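Local coordinates for protein beta subunit of a putative Aromatic-ring-hydroxylating dioxygenase (Novosphingobium aromaticivorans DSM 12444, PDB 3EBY) that probably serves as the beta subunit of an aromatic-ring-hydroxylating dioxygenase, an enzyme type that adds oxygen to aromatic rings, at residues Ala107-Val113 with Tyr125-Val131; Phe19-Tyr23 with Val141-Arg146. All coordinates share one frame; numbering follows the deposited sequence.

Interaction 1 of 2, residues Ala107-Val113 with Tyr125-Val131; sequences AEASYVV and YNAGKYV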
loop_
_atom_site.group_PDB
_atom_site.type_symbol
_atom_site.label_atom_id
_atom_site.label_comp_id
_atom_site.label_asym_id
_atom_site.label_seq_id
_atom_site.Cartn_x
_atom_site.Cartn_y
_atom_site.Cartn_z
ATOM N N ALA A 107 -15.152 4.545 8.651
ATOM C CA ALA A 107 -14.254 3.776 7.742
ATOM C C ALA A 107 -13.080 3.203 8.482
ATOM O O ALA A 107 -12.750 3.649 9.573
ATOM C CB ALA A 107 -13.767 4.644 6.566
ATOM N N GLU A 108 -12.441 2.218 7.850
ATOM C CA GLU A 108 -11.228 1.587 8.378
ATOM C C GLU A 108 -10.238 1.382 7.248
ATOM O O GLU A 108 -10.643 1.147 6.121
ATOM C CB GLU A 108 -11.560 0.252 9.039
ATOM C CG GLU A 108 -12.672 0.348 10.102
ATOM C CD GLU A 108 -12.924 -0.941 10.875
ATOM O OE1 GLU A 108 -12.180 -1.946 10.710
ATOM O OE2 GLU A 108 -13.911 -0.939 11.637
ATOM N N ALA A 109 -8.938 1.518 7.553
ATOM C CA ALA A 109 -7.882 1.318 6.558
ATOM C C ALA A 109 -6.626 0.791 7.236
ATOM O O ALA A 109 -6.222 1.303 8.293
ATOM C CB ALA A 109 -7.594 2.634 5.827
ATOM N N SER A 110 -6.030 -0.257 6.662
ATOM C CA SER A 110 -4.774 -0.790 7.150
ATOM C C SER A 110 -3.658 0.176 6.838
ATOM O O SER A 110 -3.733 0.919 5.876
ATOM C CB SER A 110 -4.445 -2.155 6.518
ATOM O OG SER A 110 -5.368 -3.124 6.988
ATOM N N TYR A 111 -2.639 0.170 7.681
ATOM C CA TYR A 111 -1.437 0.995 7.479
ATOM C C TYR A 111 -0.180 0.327 8.035
ATOM O O TYR A 111 -0.235 -0.496 8.958
ATOM C CB TYR A 111 -1.605 2.387 8.131
ATOM C CG TYR A 111 -1.524 2.349 9.660
ATOM C CD1 TYR A 111 -0.296 2.260 10.317
ATOM C CD2 TYR A 111 -2.681 2.306 10.435
ATOM C CE1 TYR A 111 -0.235 2.160 11.711
ATOM C CE2 TYR A 111 -2.614 2.143 11.847
ATOM C CZ TYR A 111 -1.393 2.068 12.460
ATOM O OH TYR A 111 -1.306 1.869 13.832
ATOM N N VAL A 112 0.953 0.718 7.470
ATOM C CA VAL A 112 2.246 0.401 8.047
ATOM C C VAL A 112 3.083 1.636 7.975
ATOM O O VAL A 112 3.139 2.295 6.930
ATOM C CB VAL A 112 2.952 -0.774 7.362
ATOM C CG1 VAL A 112 4.333 -0.986 7.999
ATOM C CG2 VAL A 112 2.107 -2.070 7.499
ATOM N N VAL A 113 3.720 1.966 9.096
ATOM C CA VAL A 113 4.682 3.042 9.160
ATOM C C VAL A 113 6.068 2.403 9.212
ATOM O O VAL A 113 6.340 1.538 10.064
ATOM C CB VAL A 113 4.520 3.953 10.434
ATOM C CG1 VAL A 113 5.590 5.051 10.406
ATOM C CG2 VAL A 113 3.124 4.525 10.517
ATOM N N TYR A 125 8.127 0.091 11.783
ATOM C CA TYR A 125 7.989 0.772 13.071
ATOM C C TYR A 125 6.654 0.482 13.760
ATOM O O TYR A 125 6.624 0.158 14.968
ATOM C CB TYR A 125 8.195 2.270 12.886
ATOM C CG TYR A 125 7.877 3.095 14.095
ATOM C CD1 TYR A 125 8.570 2.923 15.278
ATOM C CD2 TYR A 125 6.846 3.999 14.072
ATOM C CE1 TYR A 125 8.258 3.669 16.402
ATOM C CE2 TYR A 125 6.496 4.721 15.193
ATOM C CZ TYR A 125 7.230 4.578 16.349
ATOM O OH TYR A 125 6.897 5.336 17.452
ATOM N N ASN A 126 5.551 0.637 13.014
ATOM C CA ASN A 126 4.213 0.424 13.570
ATOM C C ASN A 126 3.262 -0.008 12.471
ATOM O O ASN A 126 3.141 0.695 11.447
ATOM C CB ASN A 126 3.713 1.724 14.242
ATOM C CG ASN A 126 2.432 1.543 14.982
ATOM O OD1 ASN A 126 1.358 1.698 14.409
ATOM N ND2 ASN A 126 2.522 1.129 16.263
ATOM N N ALA A 127 2.685 -1.204 12.623
ATOM C CA ALA A 127 1.625 -1.709 11.728
ATOM C C ALA A 127 0.302 -1.780 12.471
ATOM O O ALA A 127 0.259 -2.187 13.646
ATOM C CB ALA A 127 2.000 -3.126 11.168
ATOM N N GLY A 128 -0.794 -1.464 11.779
ATOM C CA GLY A 128 -2.123 -1.444 12.424
ATOM C C GLY A 128 -3.237 -1.159 11.447
ATOM O O GLY A 128 -3.054 -1.313 10.242
ATOM N N LYS A 129 -4.377 -0.700 11.962
ATOM C CA LYS A 129 -5.419 -0.174 11.134
ATOM C C LYS A 129 -6.030 1.064 11.776
ATOM O O LYS A 129 -6.031 1.196 13.018
ATOM C CB LYS A 129 -6.502 -1.204 10.848
ATOM C CG LYS A 129 -7.354 -1.574 12.023
ATOM C CD LYS A 129 -8.565 -2.376 11.571
ATOM C CE LYS A 129 -9.345 -2.904 12.750
ATOM N NZ LYS A 129 -10.645 -3.566 12.305
ATOM N N TYR A 130 -6.344 2.032 10.930
ATOM C CA TYR A 130 -7.159 3.191 11.350
ATOM C C TYR A 130 -8.629 2.793 11.425
ATOM O O TYR A 130 -9.158 2.183 10.490
ATOM C CB TYR A 130 -7.007 4.361 10.358
ATOM C CG TYR A 130 -5.600 4.868 10.142
ATOM C CD1 TYR A 130 -4.824 5.333 11.213
ATOM C CD2 TYR A 130 -5.046 4.919 8.861
ATOM C CE1 TYR A 130 -3.560 5.924 11.001
ATOM C CE2 TYR A 130 -3.749 5.442 8.633
ATOM C CZ TYR A 130 -3.036 5.995 9.682
ATOM O OH TYR A 130 -1.745 6.485 9.444
ATOM N N VAL A 131 -9.273 3.166 12.518
ATOM C CA VAL A 131 -10.739 3.052 12.687
ATOM C C VAL A 131 -11.270 4.468 12.895
ATOM O O VAL A 131 -10.976 5.124 13.918
ATOM C CB VAL A 131 -11.101 2.158 13.874
ATOM C CG1 VAL A 131 -12.616 2.097 14.070
ATOM C CG2 VAL A 131 -10.518 0.735 13.656
#
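Tyr111 lays its ring along the backbone of the facing strand, over Gly128, and reaches on to the side chain of Asn126. Its hydroxyl gives a hydrogen bond to Asn126 OD1 (OH to OD1 2.7 Å), and ring and amide are turned only 11° from coplanar. Gly128 CA sits over the ring face as a CH-pi partner, 4.0 Å from the centroid; chi1 of 73°, with CG held between the backbone N and carbonyl carbon, folds the ring down onto it. On the same face of the sheet, Tyr130 stacks on Tyr111, the rings 4.4 Å apart at their centroids and inclined by 29°, with Tyr111 CD2 above the middle of the Tyr130 ring.

Backbone bonds make this an antiparallel hairpin pair: Ala109 with Tyr130, Tyr111 with Gly128 and Val113 with Asn126 are the hydrogen-bonded pairs. A classic bulge follows, where Val113 O accepts from both Tyr125 N (2.9 Å) and Asn126 N (3.2 Å).

The other face carries charge. Lys129 NZ forms a salt bridge to Glu108 OE1 (2.7 Å), reaching it from above the carboxylate plane, and a second to Asp29 of a neighbouring subunit. Farther along the same face, Val112 CG2 packs on Ala127 CB at 3.8 Å.

The chemistry thus splits by face: stacked tyrosines point into the subunit, while Lys129 of the ion pair and the smaller Ser110, Val112 and Ala127 meet that neighbour.

Interaction 2 of 2, residues Phe19-Tyr23 with Val141-Arg146; sequences FNAAY and VRLKSR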
loop_
_atom_site.group_PDB
_atom_site.type_symbol
_atom_site.label_atom_id
_atom_site.label_comp_id
_atom_site.label_asym_id
_atom_site.label_seq_id
_atom_site.Cartn_x
_atom_site.Cartn_y
_atom_site.Cartn_z
ATOM N N PHE A 19 -7.968 11.869 1.482
ATOM C CA PHE A 19 -7.620 12.304 2.830
ATOM C C PHE A 19 -6.460 11.453 3.377
ATOM O O PHE A 19 -5.459 11.989 3.871
ATOM C CB PHE A 19 -8.845 12.189 3.767
ATOM C CG PHE A 19 -8.560 12.594 5.192
ATOM C CD1 PHE A 19 -7.898 11.732 6.050
ATOM C CD2 PHE A 19 -8.854 13.886 5.635
ATOM C CE1 PHE A 19 -7.592 12.094 7.326
ATOM C CE2 PHE A 19 -8.519 14.280 6.934
ATOM C CZ PHE A 19 -7.875 13.370 7.779
ATOM N N ASN A 20 -6.579 10.123 3.286
ATOM C CA ASN A 20 -5.541 9.247 3.855
ATOM C C ASN A 20 -4.181 9.420 3.152
ATOM O O ASN A 20 -3.149 9.463 3.815
ATOM C CB ASN A 20 -5.985 7.773 3.852
ATOM C CG ASN A 20 -6.959 7.457 4.992
ATOM O OD1 ASN A 20 -7.054 8.217 5.947
ATOM N ND2 ASN A 20 -7.791 6.418 4.810
ATOM N N ALA A 21 -4.196 9.549 1.829
ATOM C CA ALA A 21 -2.944 9.770 1.071
ATOM C C ALA A 21 -2.224 11.035 1.556
ATOM O O ALA A 21 -1.034 11.009 1.864
ATOM C CB ALA A 21 -3.228 9.831 -0.434
ATOM N N ALA A 22 -2.982 12.123 1.718
ATOM C CA ALA A 22 -2.442 13.408 2.137
ATOM C C ALA A 22 -2.048 13.405 3.613
ATOM O O ALA A 22 -1.081 14.021 3.979
ATOM C CB ALA A 22 -3.454 14.504 1.878
ATOM N N TYR A 23 -2.775 12.626 4.420
ATOM C CA TYR A 23 -2.481 12.483 5.852
ATOM C C TYR A 23 -1.099 11.808 6.024
ATOM O O TYR A 23 -0.239 12.260 6.803
ATOM C CB TYR A 23 -3.594 11.646 6.515
ATOM C CG TYR A 23 -3.403 11.353 8.003
ATOM C CD1 TYR A 23 -2.569 10.319 8.438
ATOM C CD2 TYR A 23 -4.078 12.090 8.970
ATOM C CE1 TYR A 23 -2.397 10.061 9.790
ATOM C CE2 TYR A 23 -3.900 11.823 10.338
ATOM C CZ TYR A 23 -3.044 10.838 10.730
ATOM O OH TYR A 23 -2.909 10.548 12.083
ATOM N N VAL A 141 -13.542 17.461 4.312
ATOM C CA VAL A 141 -13.281 16.120 4.881
ATOM C C VAL A 141 -12.356 16.247 6.082
ATOM O O VAL A 141 -11.190 16.547 5.927
ATOM C CB VAL A 141 -12.606 15.178 3.825
ATOM C CG1 VAL A 141 -12.266 13.870 4.432
ATOM C CG2 VAL A 141 -13.529 15.005 2.602
ATOM N N ARG A 142 -12.883 15.975 7.276
ATOM C CA ARG A 142 -12.102 16.088 8.502
ATOM C C ARG A 142 -12.439 14.908 9.431
ATOM O O ARG A 142 -13.584 14.408 9.421
ATOM C CB ARG A 142 -12.397 17.427 9.213
ATOM C CG ARG A 142 -11.911 18.692 8.453
ATOM C CD ARG A 142 -11.824 19.897 9.378
ATOM N NE ARG A 142 -13.151 20.266 9.843
ATOM C CZ ARG A 142 -13.419 21.138 10.803
ATOM N NH1 ARG A 142 -12.448 21.803 11.419
ATOM N NH2 ARG A 142 -14.684 21.335 11.157
ATOM N N LEU A 143 -11.450 14.495 10.228
ATOM C CA LEU A 143 -11.629 13.439 11.213
ATOM C C LEU A 143 -12.356 13.960 12.453
ATOM O O LEU A 143 -11.946 14.948 13.054
ATOM C CB LEU A 143 -10.287 12.853 11.636
ATOM C CG LEU A 143 -9.580 11.914 10.651
ATOM C CD1 LEU A 143 -8.096 11.655 11.071
ATOM C CD2 LEU A 143 -10.381 10.601 10.505
ATOM N N LYS A 144 -13.483 13.327 12.759
ATOM C CA LYS A 144 -14.131 13.454 14.087
ATOM C C LYS A 144 -13.371 12.578 15.116
ATOM O O LYS A 144 -13.081 13.008 16.264
ATOM C CB LYS A 144 -15.592 13.031 14.002
ATOM C CG LYS A 144 -16.342 13.062 15.342
ATOM C CD LYS A 144 -16.345 14.437 15.963
ATOM C CE LYS A 144 -17.279 14.508 17.178
ATOM N NZ LYS A 144 -17.308 15.895 17.723
ATOM N N SER A 145 -13.067 11.349 14.723
ATOM C CA SER A 145 -12.255 10.476 15.569
ATOM C C SER A 145 -11.420 9.507 14.755
ATOM O O SER A 145 -11.868 8.969 13.733
ATOM C CB SER A 145 -13.123 9.695 16.559
ATOM O OG SER A 145 -13.944 8.746 15.904
ATOM N N ARG A 146 -10.200 9.296 15.222
ATOM C CA ARG A 146 -9.264 8.278 14.631
ATOM C C ARG A 146 -8.621 7.504 15.755
ATOM O O ARG A 146 -7.956 8.081 16.659
ATOM C CB ARG A 146 -8.209 8.942 13.746
ATOM C CG ARG A 146 -6.972 8.063 13.399
ATOM C CD ARG A 146 -6.262 8.515 12.100
ATOM N NE ARG A 146 -7.048 8.107 10.916
ATOM C CZ ARG A 146 -6.688 8.323 9.654
ATOM N NH1 ARG A 146 -5.523 8.906 9.366
ATOM N NH2 ARG A 146 -7.439 7.867 8.670
#
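Arg146 and Tyr23 approach from opposite directions, the guanidinium standing nearly upright on the ring with 78° between their planes. NH1 lies 3.2 Å above the centre of the Tyr23 ring, and CZ is 4.4 Å from the centroid, almost on the normal: a cation-pi contact made end-on. The other terminal nitrogen turns to Asn20, where Arg146 NH2 donates to OD1 at 2.8 Å, nearly straight at 168°, with the acceptor in the guanidinium plane but the donor tilted from the amide plane. A bend at chi3 (-75°) turns the guanidinium toward the helix, and its NE bridges to Asp132.

This is the helix-on-sheet packing of the NTF2-like cone: helix 8-28 lies against the concave side of the curved sheet, and strand 142-150 turns a corner at Lys144 with a beta bulge opposite Arg133.

Toward Val141 the contact becomes apolar. Phe19 CZ rests against Leu143 CG (3.6 Å), while Phe19 CD2 meets Val141 CG1, also at 3.6 Å. Val141 O lies at the edge of that ring. Leu143 CD1 sits over one face of the Arg146 guanidinium, off toward its rim, and touches Tyr23 CE2 at 4.3 Å; the Tyr23 hydroxyl bonds to C-terminal Ile163 and Trp35.

How the interactions relate
The centres of the two interactions lie about 13 Å apart, and both reach one mixed sheet, in which strands 122-135 and 142-150 are neighbours; interaction 2 brings helix 8-28 against it. Along the chain, interaction 2 joins the N-terminal helix 8-28 to the last strand, and the hairpin of interaction 1 falls between its two segments. They touch where Tyr130 CD1 comes within 3.6 Å of Arg146 NE. Arg146 also has a cation-pi contact with Tyr130. The C-terminal Ile163 joins both, bonding to the hydroxyls of Tyr130 and Tyr23. Helix, sheet and chain end therefore share one core, while the opposite sheet face at 107-113/125-131 packs against a neighbouring subunit of the three-chain assembly.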